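Local coordinates for 457aa long hypothetical protein (Pyrococcus horikoshii, PDB 2CSU), which is of unknown function but joins a Rossmann-type CoA-binding domain to two further domains related to those of succinyl-CoA ligases, at residues Ala297-Ala302 against Leu372-Val377; Glu354-Thr359 against Glu391-Ala396. One frame throughout, in Å; residues are numbered along the deposited sequence.

Interaction 1 and interaction 2 are two layers of one alpha/beta domain, the Ligase-CoA domain, with their centres about 11 Å apart. Interaction 1 pairs two parallel strands of the sheet; interaction 2 pairs the two helices, 353-365 and 388-400, that cover one face of it. Strand 371-377 lies between these helices in the chain, so the segments of the two contacts alternate. Tyr356 spans the layers: its OH lies 2.9 Å from Ile375 O, a probable hydrogen bond, and also packs beside Asn301 and Cys376. Ile393 does the same with apolar atoms, its CD1 resting 3.5 Å from Ala374 CB. No ligand lies in either contact.

Interaction 1: residues Ala297-Ala302 against Leu372-Val377; sequences AIMTNA and LIAICV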
loop_
_atom_site.group_PDB
_atom_site.type_symbol
_atom_site.label_atom_id
_atom_site.label_comp_id
_atom_site.label_asym_id
_atom_site.label_seq_id
_atom_site.Cartn_x
_atom_site.Cartn_y
_atom_site.Cartn_z
ATOM N N ALA A 297 -20.127 -11.037 -7.538
ATOM C CA ALA A 297 -20.939 -9.881 -7.877
ATOM C C ALA A 297 -20.165 -8.656 -7.416
ATOM O O ALA A 297 -19.711 -8.583 -6.265
ATOM C CB ALA A 297 -22.279 -9.937 -7.171
ATOM N N ILE A 298 -20.006 -7.697 -8.318
ATOM C CA ILE A 298 -19.313 -6.463 -7.995
ATOM C C ILE A 298 -20.297 -5.298 -7.919
ATOM O O ILE A 298 -21.032 -5.045 -8.875
ATOM C CB ILE A 298 -18.271 -6.082 -9.066
ATOM C CG1 ILE A 298 -17.195 -7.169 -9.193
ATOM C CG2 ILE A 298 -17.638 -4.745 -8.703
ATOM C CD1 ILE A 298 -16.306 -6.980 -10.411
HETATM N N MSE A 299 -20.326 -4.603 -6.782
HETATM C CA MSE A 299 -21.178 -3.417 -6.651
HETATM C C MSE A 299 -20.227 -2.239 -6.375
HETATM O O MSE A 299 -19.279 -2.365 -5.597
HETATM C CB MSE A 299 -22.222 -3.590 -5.533
HETATM C CG MSE A 299 -21.727 -4.201 -4.220
HETATM SE SE MSE A 299 -23.080 -4.464 -3.017
HETATM C CE MSE A 299 -23.126 -2.922 -2.374
ATOM N N THR A 300 -20.467 -1.098 -7.013
ATOM C CA THR A 300 -19.571 0.040 -6.837
ATOM C C THR A 300 -20.259 1.383 -7.080
ATOM O O THR A 300 -21.333 1.438 -7.696
ATOM C CB THR A 300 -18.374 -0.061 -7.824
ATOM O OG1 THR A 300 -17.467 1.013 -7.600
ATOM C CG2 THR A 300 -18.868 0.030 -9.281
ATOM N N ASN A 301 -19.630 2.459 -6.598
ATOM C CA ASN A 301 -20.151 3.810 -6.797
ATOM C C ASN A 301 -19.232 4.555 -7.758
ATOM O O ASN A 301 -19.401 5.737 -8.016
ATOM C CB ASN A 301 -20.259 4.553 -5.449
ATOM C CG ASN A 301 -18.908 4.948 -4.864
ATOM O OD1 ASN A 301 -17.880 4.309 -5.112
ATOM N ND2 ASN A 301 -18.913 6.004 -4.051
ATOM N N ALA A 302 -18.262 3.828 -8.299
ATOM C CA ALA A 302 -17.287 4.379 -9.230
ATOM C C ALA A 302 -16.913 3.344 -10.289
ATOM O O ALA A 302 -16.437 2.255 -9.960
ATOM C CB ALA A 302 -16.037 4.809 -8.470
ATOM N N LEU A 372 -19.689 -11.395 -2.858
ATOM C CA LEU A 372 -20.009 -9.998 -3.111
ATOM C C LEU A 372 -18.818 -9.101 -2.774
ATOM O O LEU A 372 -18.300 -9.127 -1.660
ATOM C CB LEU A 372 -21.232 -9.588 -2.276
ATOM C CG LEU A 372 -21.836 -8.183 -2.414
ATOM C CD1 LEU A 372 -22.354 -8.011 -3.834
ATOM C CD2 LEU A 372 -22.964 -7.975 -1.449
ATOM N N ILE A 373 -18.376 -8.324 -3.752
ATOM C CA ILE A 373 -17.332 -7.317 -3.571
ATOM C C ILE A 373 -17.900 -5.893 -3.583
ATOM O O ILE A 373 -18.409 -5.402 -4.581
ATOM C CB ILE A 373 -16.305 -7.480 -4.694
ATOM C CG1 ILE A 373 -15.476 -8.748 -4.464
ATOM C CG2 ILE A 373 -15.339 -6.279 -4.705
ATOM C CD1 ILE A 373 -14.369 -8.917 -5.506
ATOM N N ALA A 374 -17.831 -5.245 -2.405
ATOM C CA ALA A 374 -18.330 -3.869 -2.325
ATOM C C ALA A 374 -17.214 -2.823 -2.501
ATOM O O ALA A 374 -16.273 -2.734 -1.724
ATOM C CB ALA A 374 -19.004 -3.687 -0.963
ATOM N N ILE A 375 -17.336 -2.030 -3.588
ATOM C CA ILE A 375 -16.341 -0.987 -3.864
ATOM C C ILE A 375 -16.926 0.422 -3.662
ATOM O O ILE A 375 -17.976 0.778 -4.191
ATOM C CB ILE A 375 -15.880 -1.147 -5.317
ATOM C CG1 ILE A 375 -15.228 -2.519 -5.520
ATOM C CG2 ILE A 375 -14.834 -0.068 -5.663
ATOM C CD1 ILE A 375 -14.856 -2.776 -6.982
ATOM N N CYS A 376 -16.231 1.237 -2.839
ATOM C CA CYS A 376 -16.772 2.547 -2.596
ATOM C C CYS A 376 -15.662 3.576 -2.504
ATOM O O CYS A 376 -14.804 3.544 -1.633
ATOM C CB CYS A 376 -17.513 2.510 -1.264
ATOM S SG CYS A 376 -18.062 4.153 -0.744
ATOM N N VAL A 377 -15.661 4.471 -3.493
ATOM C CA VAL A 377 -14.968 5.711 -3.264
ATOM C C VAL A 377 -15.824 6.573 -2.329
ATOM O O VAL A 377 -16.992 6.850 -2.579
ATOM C CB VAL A 377 -14.778 6.401 -4.610
ATOM C CG1 VAL A 377 -14.000 7.696 -4.404
ATOM C CG2 VAL A 377 -14.004 5.495 -5.548
#
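Ala297-Thr300 and Leu372-Val377 run side by side as parallel strands, their axes 4.8 Å apart at closest approach, with 17° between their N-to-C directions. Met299 lies at the middle of the ladder: its N bonds to Ile373 O and its O receives Ile375 N at 2.8 Å, while Ile373 N bonds to Ala297 O. Beyond Thr300 the pairing slackens, the bond from Asn301 N to Ile375 O being weak at 3.4 Å. With CG between the backbone N and the carbonyl carbon (chi1 72°), the side chain of Asn301 turns back to strand 371-377, where its carboxamide, able to donate and accept at once, meets Val377. Its ND2 gives Val377 O a bond of 2.6 Å at 164°, in the carbonyl plane on a lone pair, and its OD1 accepts Val377 N at 2.8 Å along a more bent path.

On one face Leu372 CD1 meets Ala297 CB. The same CD1 of Leu372 lies 3.7 Å from SE of Met299, which is present as selenomethionine; the small Ala374 leaves room for Ile393 of helix 388-400. All four side chains on the other face are beta-branched, as suits extended backbone. Here Ile298 CG2 touches Ile375 CD1 at 3.8 Å, and Leu313 of helix 303-314 covers Ile298 and Ile373. Thr300 OG1 packs against Ile375 CG2 and donates to Ala302 O, across the turn leading into that helix. Ala302, at its N-cap, sets CB 3.6 Å from Val377 CG2, and Ala160 of the second subunit packs on both residues. With strand 344-346 bonded along the other edge of 295-300, this is the buried, parallel part of a mixed sheet between two helical layers, the alpha/beta/alpha architecture of the Ligase-CoA domain.

Interaction 2: residues Glu354-Thr359 against Glu391-Ala396; sequences EDYYRT and EGIIRA
Glu354 opens this helix pairing by reaching Arg395 at the surface: OE1 lies 3.4 Å from NH1, a weak hydrogen bond within a salt bridge, the oxygen near the guanidinium plane. A water bridges the same two side chains, accepting from Arg395 NH1 at 3.1 Å and donating to Glu354 OE2. The two helices are neighbours in one helical layer of the alpha/beta/alpha domain, running in roughly the same direction at 30°, and their axes come as close as 7.2 Å.

Tyr356 turns inward, toward the sheet. Its CD2 edge meets Ile393 CD1 at 3.4 Å, near the ring plane, while Met299 of strand 295-300 touches both side chains. A tyrosine suits this buried place because its ring packs against Met299 and Ile393 while its OH satisfies a backbone carbonyl, that of Ile375.

Tyr357 makes the largest single contribution to the contact. Its backbone meets Gly392, the two CA atoms being 4.0 Å apart; with no side chain at Gly392, the helices can approach this closely. Tyr357 CA also makes a CA-H...O contact with Gly392 O, at 3.1 Å. The ring leaves with CG anti to the backbone N (chi1 156°) and lies under Arg395, whose chain extends from CG to NE. The guanidinium stacks flat on one ring face, planes 5° apart, with CZ 3.8 Å from the ring centroid: a cation-pi interaction that lets an exposed arginine lie over a largely covered aromatic ring. The phenol OH is hydrogen-bonded to Glu399 and Lys361, which hold the far end of the ring. Ala396, one helical turn beyond Gly392, is small enough to fit beneath: its CB touches CD1 of the Tyr357 ring from the side opposite Arg395, its N lies at the ring edge, and its CB is 3.5 Å from Tyr357 O.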
loop_
_atom_site.group_PDB
_atom_site.type_symbol
_atom_site.label_atom_id
_atom_site.label_comp_id
_atom_site.label_asym_id
_atom_site.label_seq_id
_atom_site.Cartn_x
_atom_site.Cartn_y
_atom_site.Cartn_z
ATOM N N GLU A 354 -28.421 4.061 1.836
ATOM C CA GLU A 354 -29.603 3.281 1.485
ATOM C C GLU A 354 -29.397 2.491 0.188
ATOM O O GLU A 354 -29.860 1.370 0.026
ATOM C CB GLU A 354 -30.794 4.229 1.329
ATOM C CG GLU A 354 -31.204 4.898 2.645
ATOM C CD GLU A 354 -31.296 3.869 3.751
ATOM O OE1 GLU A 354 -31.902 2.825 3.541
ATOM O OE2 GLU A 354 -30.790 4.139 4.838
ATOM N N ASP A 355 -28.709 3.141 -0.772
ATOM C CA ASP A 355 -28.455 2.477 -2.046
ATOM C C ASP A 355 -27.541 1.263 -1.875
ATOM O O ASP A 355 -27.724 0.219 -2.485
ATOM C CB ASP A 355 -27.805 3.486 -2.994
ATOM C CG ASP A 355 -28.813 4.564 -3.369
ATOM O OD1 ASP A 355 -28.424 5.733 -3.375
ATOM O OD2 ASP A 355 -29.953 4.228 -3.678
ATOM N N TYR A 356 -26.493 1.447 -1.048
ATOM C CA TYR A 356 -25.581 0.339 -0.785
ATOM C C TYR A 356 -26.297 -0.821 -0.083
ATOM O O TYR A 356 -26.108 -1.987 -0.395
ATOM C CB TYR A 356 -24.434 0.854 0.088
ATOM C CG TYR A 356 -23.281 1.261 -0.764
ATOM C CD1 TYR A 356 -23.280 2.511 -1.378
ATOM C CD2 TYR A 356 -22.185 0.413 -0.925
ATOM C CE1 TYR A 356 -22.191 2.915 -2.136
ATOM C CE2 TYR A 356 -21.098 0.814 -1.692
ATOM C CZ TYR A 356 -21.102 2.056 -2.301
ATOM O OH TYR A 356 -20.018 2.471 -3.052
ATOM N N TYR A 357 -27.118 -0.467 0.926
ATOM C CA TYR A 357 -27.879 -1.495 1.633
ATOM C C TYR A 357 -28.734 -2.318 0.666
ATOM O O TYR A 357 -28.653 -3.536 0.607
ATOM C CB TYR A 357 -28.778 -0.800 2.663
ATOM C CG TYR A 357 -29.949 -1.657 3.009
ATOM C CD1 TYR A 357 -29.762 -2.832 3.734
ATOM C CD2 TYR A 357 -31.242 -1.269 2.651
ATOM C CE1 TYR A 357 -30.853 -3.605 4.105
ATOM C CE2 TYR A 357 -32.333 -2.047 3.014
ATOM C CZ TYR A 357 -32.140 -3.214 3.732
ATOM O OH TYR A 357 -33.216 -4.017 4.058
ATOM N N ARG A 358 -29.585 -1.644 -0.097
ATOM C CA ARG A 358 -30.482 -2.341 -1.006
ATOM C C ARG A 358 -29.767 -3.196 -2.046
ATOM O O ARG A 358 -30.109 -4.362 -2.238
ATOM C CB ARG A 358 -31.402 -1.340 -1.714
ATOM C CG ARG A 358 -32.489 -0.764 -0.820
ATOM C CD ARG A 358 -33.357 0.226 -1.584
ATOM N NE ARG A 358 -34.486 -0.415 -2.262
ATOM C CZ ARG A 358 -35.427 0.260 -2.919
ATOM N NH1 ARG A 358 -35.360 1.584 -2.987
ATOM N NH2 ARG A 358 -36.442 -0.380 -3.493
ATOM N N THR A 359 -28.782 -2.614 -2.720
ATOM C CA THR A 359 -28.046 -3.345 -3.748
ATOM C C THR A 359 -27.318 -4.584 -3.200
ATOM O O THR A 359 -27.329 -5.646 -3.828
ATOM C CB THR A 359 -27.017 -2.428 -4.444
ATOM O OG1 THR A 359 -27.699 -1.322 -5.052
ATOM C CG2 THR A 359 -26.268 -3.196 -5.514
ATOM N N GLU A 391 -22.028 1.286 6.498
ATOM C CA GLU A 391 -23.159 0.897 7.336
ATOM C C GLU A 391 -24.149 0.154 6.465
ATOM O O GLU A 391 -24.630 -0.915 6.830
ATOM C CB GLU A 391 -23.819 2.132 7.953
ATOM C CG GLU A 391 -22.947 2.821 8.993
ATOM C CD GLU A 391 -23.375 4.247 9.262
ATOM O OE1 GLU A 391 -22.593 4.984 9.902
ATOM O OE2 GLU A 391 -24.487 4.630 8.832
ATOM N N GLY A 392 -24.440 0.720 5.298
ATOM C CA GLY A 392 -25.361 0.071 4.380
ATOM C C GLY A 392 -24.927 -1.338 3.998
ATOM O O GLY A 392 -25.769 -2.211 3.801
ATOM N N ILE A 393 -23.623 -1.569 3.888
ATOM C CA ILE A 393 -23.111 -2.899 3.535
ATOM C C ILE A 393 -23.374 -3.847 4.700
ATOM O O ILE A 393 -23.913 -4.951 4.548
ATOM C CB ILE A 393 -21.567 -2.898 3.323
ATOM C CG1 ILE A 393 -21.175 -2.015 2.137
ATOM C CG2 ILE A 393 -21.073 -4.336 3.144
ATOM C CD1 ILE A 393 -21.723 -2.467 0.856
ATOM N N ILE A 394 -22.932 -3.388 5.861
ATOM C CA ILE A 394 -23.048 -4.110 7.110
ATOM C C ILE A 394 -24.493 -4.488 7.407
ATOM O O ILE A 394 -24.804 -5.648 7.680
ATOM C CB ILE A 394 -22.468 -3.247 8.249
ATOM C CG1 ILE A 394 -20.955 -3.103 8.042
ATOM C CG2 ILE A 394 -22.830 -3.836 9.601
ATOM C CD1 ILE A 394 -20.245 -2.281 9.087
ATOM N N ARG A 395 -25.377 -3.505 7.337
ATOM C CA ARG A 395 -26.788 -3.740 7.605
ATOM C C ARG A 395 -27.358 -4.833 6.688
ATOM O O ARG A 395 -28.145 -5.676 7.126
ATOM C CB ARG A 395 -27.552 -2.426 7.423
ATOM C CG ARG A 395 -29.016 -2.477 7.788
ATOM C CD ARG A 395 -29.697 -1.210 7.334
ATOM N NE ARG A 395 -31.138 -1.390 7.218
ATOM C CZ ARG A 395 -31.925 -0.581 6.521
ATOM N NH1 ARG A 395 -31.404 0.461 5.880
ATOM N NH2 ARG A 395 -33.227 -0.821 6.452
ATOM N N ALA A 396 -26.951 -4.830 5.418
ATOM C CA ALA A 396 -27.436 -5.833 4.468
ATOM C C ALA A 396 -26.936 -7.238 4.802
ATOM O O ALA A 396 -27.728 -8.178 4.867
ATOM C CB ALA A 396 -27.030 -5.454 3.041
HETATM O O HOH W 1 -28.656 1.802 5.617
#